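Local atomic coordinates of B-type flagellar hook-associated protein 2 (Pseudomonas aeruginosa, PDB entry 5FHY), a protein that helps flagellin polymerise at the tip of the growing flagellar filament, capping it so that exported subunits do not leak away. Residues V71-P77 / A98-V104; D129-V134 / L148-P152; V32-I38 / P209-V214. All coordinates share one frame; numbering follows the deposited sequence.

The chain is one part of the longer cap protein. Interactions 1 and 2 share a three-stranded sheet, on its two outer strands 74-81 and 130-136, and they touch where Val71 CG2 packs 3.8 Å from Asp129 O. Interaction 3 lies in another, four-stranded sheet, its centre about 38 Å and 43 Å from those of interactions 1 and 2, and the chain between its strands contains both. All three are partly buried, but their chemistry differs. Methyl groups carry interaction 1. A single backbone bridge with a proline and an aromatic beside it makes interaction 2. Interaction 3 is a regular antiparallel ladder, and it alone is touched by other subunits.

Interaction 1. Residues V71-P77 / A98-V104; sequences VGDTKLP and AGKEAGV
Leu76 points its forked end at the turn after helix 88-98, tying the β-hairpin of strands 65-71 and 74-81 to the helix exit within the flagellin hook IN motif. Its CD1 reaches Val104 CG2 at 4.1 Å, the two side chains running obliquely across one another. Ala102 CB meets three methyls of the hairpin: Thr74 CG2 at 3.9 Å, with Val71 CG1 and Leu76 CD1 somewhat farther off. In Thr74 a chi1 of -49° sets OG1 beside the backbone N and swings CG2 anti to it, toward Ala102. Val71 CG1 also contacts Val104 CG2 at 4.3 Å, so the apolar patch spans both ends of the hairpin turn. The opposing loop is folded by its own backbone, where Gly99 O accepts from both Gly103 N and Val104 N. At the solvent side Pro77 and Glu101 approach from opposite directions, though the exact placing of the Glu101 carboxylate is doubtful. Ala98 O is flanked by carbon from the hairpin: Pro77 CD lies 3.4 Å from it, and Leu76 CD2, which also meets Gly99 CA, rests 3.3 Å from Ala98 O.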
loop_
_atom_site.group_PDB
_atom_site.type_symbol
_atom_site.label_atom_id
_atom_site.label_comp_id
_atom_site.label_asym_id
_atom_site.label_seq_id
_atom_site.Cartn_x
_atom_site.Cartn_y
_atom_site.Cartn_z
ATOM N N VAL B 71 -32.560 -57.132 -0.744
ATOM C CA VAL B 71 -32.986 -55.963 0.008
ATOM C C VAL B 71 -34.387 -55.577 -0.472
ATOM O O VAL B 71 -34.554 -54.881 -1.473
ATOM C CB VAL B 71 -31.973 -54.788 -0.143
ATOM C CG1 VAL B 71 -31.502 -54.648 -1.590
ATOM C CG2 VAL B 71 -32.547 -53.480 0.408
ATOM N N GLY B 72 -35.400 -56.066 0.234
ATOM C CA GLY B 72 -36.774 -55.831 -0.168
ATOM C C GLY B 72 -37.140 -56.569 -1.442
ATOM O O GLY B 72 -36.958 -57.781 -1.555
ATOM N N ASP B 73 -37.688 -55.818 -2.392
ATOM C CA ASP B 73 -37.935 -56.276 -3.758
ATOM C C ASP B 73 -36.677 -56.905 -4.356
ATOM O O ASP B 73 -36.666 -58.084 -4.713
ATOM C CB ASP B 73 -38.430 -55.075 -4.597
ATOM C CG ASP B 73 -38.437 -55.319 -6.117
ATOM O OD1 ASP B 73 -37.681 -56.146 -6.666
ATOM O OD2 ASP B 73 -39.222 -54.624 -6.792
ATOM N N THR B 74 -35.621 -56.106 -4.457
ATOM C CA THR B 74 -34.440 -56.481 -5.223
ATOM C C THR B 74 -33.738 -57.723 -4.689
ATOM O O THR B 74 -33.543 -57.865 -3.484
ATOM C CB THR B 74 -33.424 -55.332 -5.251
ATOM O OG1 THR B 74 -34.089 -54.117 -5.615
ATOM C CG2 THR B 74 -32.317 -55.621 -6.255
ATOM N N LYS B 75 -33.368 -58.624 -5.591
ATOM C CA LYS B 75 -32.582 -59.789 -5.218
ATOM C C LYS B 75 -31.199 -59.656 -5.840
ATOM O O LYS B 75 -31.064 -59.164 -6.959
ATOM C CB LYS B 75 -33.268 -61.079 -5.670
ATOM C CG LYS B 75 -34.607 -61.320 -4.989
ATOM C CD LYS B 75 -35.226 -62.646 -5.386
ATOM C CE LYS B 75 -34.402 -63.832 -4.921
ATOM N NZ LYS B 75 -35.053 -65.135 -5.235
ATOM N N LEU B 76 -30.175 -60.106 -5.126
ATOM C CA LEU B 76 -28.824 -60.128 -5.679
ATOM C C LEU B 76 -28.596 -61.459 -6.384
ATOM O O LEU B 76 -29.288 -62.432 -6.091
ATOM C CB LEU B 76 -27.779 -59.905 -4.578
ATOM C CG LEU B 76 -27.448 -58.463 -4.167
ATOM C CD1 LEU B 76 -28.631 -57.787 -3.482
ATOM C CD2 LEU B 76 -26.219 -58.418 -3.259
ATOM N N PRO B 77 -27.639 -61.505 -7.324
ATOM C CA PRO B 77 -27.204 -62.774 -7.917
ATOM C C PRO B 77 -26.867 -63.798 -6.840
ATOM O O PRO B 77 -26.248 -63.431 -5.840
ATOM C CB PRO B 77 -25.958 -62.384 -8.710
ATOM C CG PRO B 77 -26.200 -60.972 -9.096
ATOM C CD PRO B 77 -26.993 -60.349 -7.975
ATOM N N ALA B 98 -21.186 -58.517 -6.224
ATOM C CA ALA B 98 -22.502 -59.131 -6.393
ATOM C C ALA B 98 -23.595 -58.126 -6.052
ATOM O O ALA B 98 -24.783 -58.412 -6.200
ATOM C CB ALA B 98 -22.641 -60.373 -5.525
ATOM N N GLY B 99 -23.186 -56.952 -5.579
ATOM C CA GLY B 99 -24.127 -55.962 -5.093
ATOM C C GLY B 99 -23.955 -54.550 -5.626
ATOM O O GLY B 99 -24.540 -53.614 -5.083
ATOM N N LYS B 100 -23.148 -54.379 -6.669
ATOM C CA LYS B 100 -22.910 -53.051 -7.237
ATOM C C LYS B 100 -24.198 -52.446 -7.768
ATOM O O LYS B 100 -24.350 -51.229 -7.846
ATOM C CB LYS B 100 -21.891 -53.118 -8.370
ATOM C CG LYS B 100 -20.940 -54.271 -8.271
ATOM C CD LYS B 100 -20.654 -54.848 -9.641
ATOM C CE LYS B 100 -21.936 -55.358 -10.288
ATOM N NZ LYS B 100 -22.644 -56.311 -9.381
ATOM N N GLU B 101 -25.111 -53.326 -8.154
ATOM C CA GLU B 101 -26.360 -52.948 -8.792
ATOM C C GLU B 101 -27.341 -52.287 -7.828
ATOM O O GLU B 101 -27.898 -51.229 -8.117
ATOM C CB GLU B 101 -27.008 -54.190 -9.405
ATOM C CG GLU B 101 -27.007 -55.416 -8.478
ATOM C CD GLU B 101 -25.746 -56.262 -8.572
ATOM O OE1 GLU B 101 -24.637 -55.702 -8.431
ATOM O OE2 GLU B 101 -25.865 -57.488 -8.779
ATOM N N ALA B 102 -27.547 -52.931 -6.683
ATOM C CA ALA B 102 -28.569 -52.524 -5.728
ATOM C C ALA B 102 -28.027 -51.546 -4.693
ATOM O O ALA B 102 -28.786 -50.935 -3.942
ATOM C CB ALA B 102 -29.157 -53.743 -5.040
ATOM N N GLY B 103 -26.707 -51.398 -4.655
ATOM C CA GLY B 103 -26.086 -50.498 -3.704
ATOM C C GLY B 103 -25.788 -51.224 -2.411
ATOM O O GLY B 103 -25.848 -50.647 -1.325
ATOM N N VAL B 104 -25.455 -52.502 -2.532
ATOM C CA VAL B 104 -25.057 -53.282 -1.373
ATOM C C VAL B 104 -23.548 -53.411 -1.357
ATOM O O VAL B 104 -22.946 -53.907 -2.308
ATOM C CB VAL B 104 -25.691 -54.685 -1.377
ATOM C CG1 VAL B 104 -25.153 -55.517 -0.214
ATOM C CG2 VAL B 104 -27.210 -54.584 -1.327
#

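Interaction 2. Residues D129-V134 / L148-P152; sequences DIKVEV and LAFDP
Val132 and Phe150 face each other through a pair of backbone hydrogen bonds that satisfies the N-H and C=O of both residues. Val132 N donates to Phe150 O at 3.1 Å (169° at the hydrogen) and Phe150 N to Val132 O at 2.9 Å (173°). Val132 O also receives a CA-H...O contact from Ala149 CA at 3.5 Å. The bridge is a single one: it cannot be continued at Ile130, because Pro152, which has no N-H to give, stands opposite Ile130 O. That oxygen is flanked by carbon instead, Pro152 CG at 3.2 Å and Phe150 CD2 at 3.6 Å. Strand 130-136 is thus an edge strand of an antiparallel sheet, met on this side by the 148-152 loop in one isolated antiparallel bridge. Along its other side Lys131 and Glu133 pair through their backbones with Ser70 and Asn68 of strand 65-71, and Ile130 N hydrogen-bonds to Ser47 OG. The Pro152 ring slides past Asp129, whose OD1 accepts from Ala170 N, while Asp151 O is hydrogen-bonded to Thr154 OG1. Lys131, extended throughout with CG anti to the backbone N (chi1 -178°), crosses the proline ring at about a right angle and runs alongside Asp151; its NZ makes a long salt bridge of 3.9 Å with Asp151 OD1. On the bridge itself, Val132 CG1 presses to 3.1 Å from Leu148 O. Farther along the strand, Val134 CG2 packs on Ala149 CB at 4.0 Å.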
loop_
_atom_site.group_PDB
_atom_site.type_symbol
_atom_site.label_atom_id
_atom_site.label_comp_id
_atom_site.label_asym_id
_atom_site.label_seq_id
_atom_site.Cartn_x
_atom_site.Cartn_y
_atom_site.Cartn_z
ATOM N N ASP B 129 -34.809 -53.590 4.017
ATOM C CA ASP B 129 -33.813 -54.198 4.892
ATOM C C ASP B 129 -32.980 -55.214 4.120
ATOM O O ASP B 129 -33.475 -55.844 3.188
ATOM C CB ASP B 129 -34.488 -54.879 6.090
ATOM C CG ASP B 129 -35.115 -53.885 7.061
ATOM O OD1 ASP B 129 -34.498 -52.836 7.342
ATOM O OD2 ASP B 129 -36.234 -54.159 7.545
ATOM N N ILE B 130 -31.719 -55.376 4.514
ATOM C CA ILE B 130 -30.851 -56.367 3.889
ATOM C C ILE B 130 -31.123 -57.745 4.488
ATOM O O ILE B 130 -31.133 -57.902 5.708
ATOM C CB ILE B 130 -29.355 -56.014 4.056
ATOM C CG1 ILE B 130 -29.069 -54.604 3.541
ATOM C CG2 ILE B 130 -28.478 -57.020 3.315
ATOM C CD1 ILE B 130 -27.646 -54.143 3.798
ATOM N N LYS B 131 -31.344 -58.739 3.632
ATOM C CA LYS B 131 -31.607 -60.100 4.091
ATOM C C LYS B 131 -30.596 -61.078 3.503
ATOM O O LYS B 131 -30.214 -60.967 2.337
ATOM C CB LYS B 131 -33.032 -60.533 3.724
ATOM C CG LYS B 131 -33.402 -61.927 4.210
ATOM C CD LYS B 131 -34.866 -62.256 3.972
ATOM C CE LYS B 131 -35.265 -63.518 4.731
ATOM N NZ LYS B 131 -36.701 -63.886 4.562
ATOM N N VAL B 132 -30.169 -62.036 4.323
ATOM C CA VAL B 132 -29.208 -63.049 3.908
ATOM C C VAL B 132 -29.755 -64.451 4.159
ATOM O O VAL B 132 -29.995 -64.836 5.306
ATOM C CB VAL B 132 -27.865 -62.896 4.644
ATOM C CG1 VAL B 132 -26.872 -63.938 4.138
ATOM C CG2 VAL B 132 -27.308 -61.486 4.458
ATOM N N GLU B 133 -29.969 -65.200 3.080
ATOM C CA GLU B 133 -30.411 -66.591 3.163
ATOM C C GLU B 133 -29.258 -67.544 2.835
ATOM O O GLU B 133 -28.508 -67.310 1.888
ATOM C CB GLU B 133 -31.584 -66.832 2.210
ATOM C CG GLU B 133 -32.929 -66.338 2.730
ATOM C CD GLU B 133 -33.983 -66.216 1.638
ATOM O OE1 GLU B 133 -33.632 -65.809 0.508
ATOM O OE2 GLU B 133 -35.164 -66.517 1.912
ATOM N N VAL B 134 -29.116 -68.617 3.612
ATOM C CA VAL B 134 -27.965 -69.508 3.468
ATOM C C VAL B 134 -28.357 -70.977 3.313
ATOM O O VAL B 134 -29.048 -71.536 4.164
ATOM C CB VAL B 134 -27.017 -69.406 4.678
ATOM C CG1 VAL B 134 -25.877 -70.415 4.534
ATOM C CG2 VAL B 134 -26.475 -67.991 4.828
ATOM N N LEU B 148 -24.028 -67.212 8.748
ATOM C CA LEU B 148 -24.027 -65.935 8.042
ATOM C C LEU B 148 -25.444 -65.529 7.653
ATOM O O LEU B 148 -25.642 -64.533 6.961
ATOM C CB LEU B 148 -23.142 -66.000 6.796
ATOM C CG LEU B 148 -21.633 -66.150 6.988
ATOM C CD1 LEU B 148 -20.919 -65.951 5.661
ATOM C CD2 LEU B 148 -21.111 -65.174 8.034
ATOM N N ALA B 149 -26.427 -66.296 8.113
ATOM C CA ALA B 149 -27.816 -66.006 7.787
ATOM C C ALA B 149 -28.291 -64.806 8.597
ATOM O O ALA B 149 -27.829 -64.574 9.713
ATOM C CB ALA B 149 -28.703 -67.226 8.043
ATOM N N PHE B 150 -29.209 -64.039 8.023
ATOM C CA PHE B 150 -29.730 -62.847 8.676
ATOM C C PHE B 150 -31.178 -62.624 8.259
ATOM O O PHE B 150 -31.476 -62.403 7.084
ATOM C CB PHE B 150 -28.870 -61.623 8.330
ATOM C CG PHE B 150 -29.151 -60.406 9.183
ATOM C CD1 PHE B 150 -28.412 -60.157 10.331
ATOM C CD2 PHE B 150 -30.133 -59.495 8.822
ATOM C CE1 PHE B 150 -28.660 -59.035 11.109
ATOM C CE2 PHE B 150 -30.383 -58.377 9.598
ATOM C CZ PHE B 150 -29.643 -58.146 10.739
ATOM N N ASP B 151 -32.079 -62.679 9.230
ATOM C CA ASP B 151 -33.485 -62.432 8.962
ATOM C C ASP B 151 -33.914 -61.176 9.718
ATOM O O ASP B 151 -34.042 -61.196 10.942
ATOM C CB ASP B 151 -34.335 -63.643 9.366
ATOM C CG ASP B 151 -35.810 -63.449 9.073
ATOM O OD1 ASP B 151 -36.143 -62.611 8.208
ATOM O OD2 ASP B 151 -36.636 -64.137 9.708
ATOM N N PRO B 152 -34.128 -60.074 8.981
ATOM C CA PRO B 152 -34.510 -58.752 9.504
ATOM C C PRO B 152 -35.780 -58.775 10.356
ATOM O O PRO B 152 -35.997 -57.873 11.163
ATOM C CB PRO B 152 -34.733 -57.931 8.232
ATOM C CG PRO B 152 -33.867 -58.575 7.224
ATOM C CD PRO B 152 -33.916 -60.042 7.525
#

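Interaction 3. Residues V32-I38 / P209-V214; sequences VAGTYQI and PITLTV
Tyr36 and Leu212 form the middle hydrogen-bonded pair of an antiparallel ladder, with Leu212 N to Tyr36 O at 2.8 Å the straighter of their two bonds (166°) and Tyr36 N to Leu212 O more bent (140°). Ile38 and Ile210 exchange two hydrogen bonds on one side. On the other, Val214 N donates to Gly34 O at 3.1 Å, but the return bond from Gly34 N is weak. Between these pairs lie the non-hydrogen-bonded couples Thr35-Thr213 and Gln37-Thr211, where CA-H...O contacts add to the backbone pairing; Thr35 CA to Leu212 O is 3.4 Å.

One side-chain hydrogen bond crosses the strands on the face that carries Thr35, Gln37, Thr211 and Thr213. Thr211 OG1 donates to Gln37 OE1 at 2.7 Å, in the amide plane and on a lone pair. Gln37 turns back over the neighbouring strand by bending at chi2 (-65°), which also sets NE2 beside Pro209 CG at 3.7 Å.

The other face is largely apolar. Ile38 CD1 meets Leu212 CD2 at 3.9 Å, and Val214 CG2 comes to the edge of the Tyr36 ring, near its plane, 4.3 Å from CE2. Strand 24-28 adds to this side through Lys24, touching Ile38 and Ile210, and Ser26, touching Leu212.

Lys48 of a third subunit makes a cation-pi contact with Tyr36, and Val244 and Val248 of a second subunit pack on Val214 and Ile210. In the chain's four-stranded antiparallel sheet, strand 34-42 lies between 173-177 and 210-215. Leu212, Thr213 and Val214 pair with a strand of that second subunit, so strand 210-215, outermost within its own chain, becomes internal to an antiparallel β-sheet that continues across the subunit interface.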
loop_
_atom_site.group_PDB
_atom_site.type_symbol
_atom_site.label_atom_id
_atom_site.label_comp_id
_atom_site.label_asym_id
_atom_site.label_seq_id
_atom_site.Cartn_x
_atom_site.Cartn_y
_atom_site.Cartn_z
ATOM N N VAL B 32 -46.178 -21.665 -7.375
ATOM C CA VAL B 32 -46.887 -20.446 -7.019
ATOM C C VAL B 32 -46.308 -19.883 -5.739
ATOM O O VAL B 32 -45.571 -20.568 -5.033
ATOM C CB VAL B 32 -48.400 -20.686 -6.839
ATOM C CG1 VAL B 32 -49.010 -21.287 -8.103
ATOM C CG2 VAL B 32 -48.663 -21.565 -5.623
ATOM N N ALA B 33 -46.622 -18.629 -5.448
ATOM C CA ALA B 33 -46.119 -18.010 -4.233
ATOM C C ALA B 33 -46.833 -18.608 -3.031
ATOM O O ALA B 33 -47.923 -19.160 -3.159
ATOM C CB ALA B 33 -46.302 -16.500 -4.280
ATOM N N GLY B 34 -46.204 -18.518 -1.866
ATOM C CA GLY B 34 -46.787 -19.051 -0.651
ATOM C C GLY B 34 -45.773 -19.216 0.464
ATOM O O GLY B 34 -44.565 -19.131 0.245
ATOM N N THR B 35 -46.275 -19.451 1.669
ATOM C CA THR B 35 -45.431 -19.645 2.836
ATOM C C THR B 35 -45.832 -20.928 3.549
ATOM O O THR B 35 -47.008 -21.275 3.594
ATOM C CB THR B 35 -45.525 -18.450 3.797
ATOM O OG1 THR B 35 -44.940 -18.800 5.056
ATOM C CG2 THR B 35 -46.977 -18.049 4.011
ATOM N N TYR B 36 -44.857 -21.645 4.094
ATOM C CA TYR B 36 -45.140 -22.947 4.681
ATOM C C TYR B 36 -44.364 -23.158 5.970
ATOM O O TYR B 36 -43.172 -22.866 6.049
ATOM C CB TYR B 36 -44.806 -24.069 3.693
ATOM C CG TYR B 36 -45.493 -23.936 2.350
ATOM C CD1 TYR B 36 -46.771 -24.445 2.152
ATOM C CD2 TYR B 36 -44.859 -23.307 1.280
ATOM C CE1 TYR B 36 -47.405 -24.331 0.930
ATOM C CE2 TYR B 36 -45.486 -23.186 0.051
ATOM C CZ TYR B 36 -46.760 -23.701 -0.118
ATOM O OH TYR B 36 -47.396 -23.589 -1.336
ATOM N N GLN B 37 -45.052 -23.669 6.983
ATOM C CA GLN B 37 -44.397 -24.026 8.227
ATOM C C GLN B 37 -44.048 -25.506 8.190
ATOM O O GLN B 37 -44.921 -26.361 8.027
ATOM C CB GLN B 37 -45.289 -23.702 9.422
ATOM C CG GLN B 37 -45.559 -22.215 9.587
ATOM C CD GLN B 37 -44.303 -21.429 9.907
ATOM O OE1 GLN B 37 -43.705 -20.809 9.027
ATOM N NE2 GLN B 37 -43.901 -21.447 11.172
ATOM N N ILE B 38 -42.768 -25.804 8.361
ATOM C CA ILE B 38 -42.280 -27.154 8.145
ATOM C C ILE B 38 -41.579 -27.709 9.374
ATOM O O ILE B 38 -40.747 -27.041 9.982
ATOM C CB ILE B 38 -41.312 -27.203 6.944
ATOM C CG1 ILE B 38 -42.000 -26.673 5.685
ATOM C CG2 ILE B 38 -40.799 -28.618 6.716
ATOM C CD1 ILE B 38 -41.270 -27.000 4.405
ATOM N N PRO B 209 -40.531 -24.768 14.225
ATOM C CA PRO B 209 -40.665 -25.128 12.811
ATOM C C PRO B 209 -39.970 -24.126 11.892
ATOM O O PRO B 209 -39.788 -22.964 12.258
ATOM C CB PRO B 209 -42.176 -25.102 12.594
ATOM C CG PRO B 209 -42.643 -24.044 13.530
ATOM C CD PRO B 209 -41.763 -24.152 14.751
ATOM N N ILE B 210 -39.579 -24.584 10.710
ATOM C CA ILE B 210 -38.950 -23.723 9.717
ATOM C C ILE B 210 -40.002 -23.018 8.862
ATOM O O ILE B 210 -40.994 -23.630 8.468
ATOM C CB ILE B 210 -37.994 -24.532 8.807
ATOM C CG1 ILE B 210 -36.883 -25.172 9.637
ATOM C CG2 ILE B 210 -37.384 -23.650 7.740
ATOM C CD1 ILE B 210 -36.011 -24.171 10.348
ATOM N N THR B 211 -39.793 -21.736 8.580
ATOM C CA THR B 211 -40.634 -21.038 7.614
ATOM C C THR B 211 -40.017 -21.145 6.225
ATOM O O THR B 211 -38.866 -20.760 6.021
ATOM C CB THR B 211 -40.817 -19.549 7.977
ATOM O OG1 THR B 211 -41.419 -19.441 9.272
ATOM C CG2 THR B 211 -41.707 -18.853 6.956
ATOM N N LEU B 212 -40.786 -21.659 5.270
ATOM C CA LEU B 212 -40.302 -21.788 3.900
ATOM C C LEU B 212 -41.074 -20.874 2.955
ATOM O O LEU B 212 -42.291 -20.994 2.817
ATOM C CB LEU B 212 -40.408 -23.233 3.417
ATOM C CG LEU B 212 -39.963 -23.445 1.969
ATOM C CD1 LEU B 212 -38.444 -23.548 1.927
ATOM C CD2 LEU B 212 -40.620 -24.671 1.352
ATOM N N THR B 213 -40.357 -19.974 2.294
ATOM C CA THR B 213 -40.983 -18.963 1.451
ATOM C C THR B 213 -40.665 -19.170 -0.026
ATOM O O THR B 213 -39.503 -19.140 -0.427
ATOM C CB THR B 213 -40.545 -17.544 1.852
ATOM O OG1 THR B 213 -40.508 -17.441 3.281
ATOM C CG2 THR B 213 -41.525 -16.515 1.304
ATOM N N VAL B 214 -41.702 -19.373 -0.834
ATOM C CA VAL B 214 -41.525 -19.527 -2.273
ATOM C C VAL B 214 -41.862 -18.209 -2.964
ATOM O O VAL B 214 -43.017 -17.781 -2.990
ATOM C CB VAL B 214 -42.403 -20.659 -2.845
ATOM C CG1 VAL B 214 -42.309 -20.688 -4.366
ATOM C CG2 VAL B 214 -41.996 -22.001 -2.252
#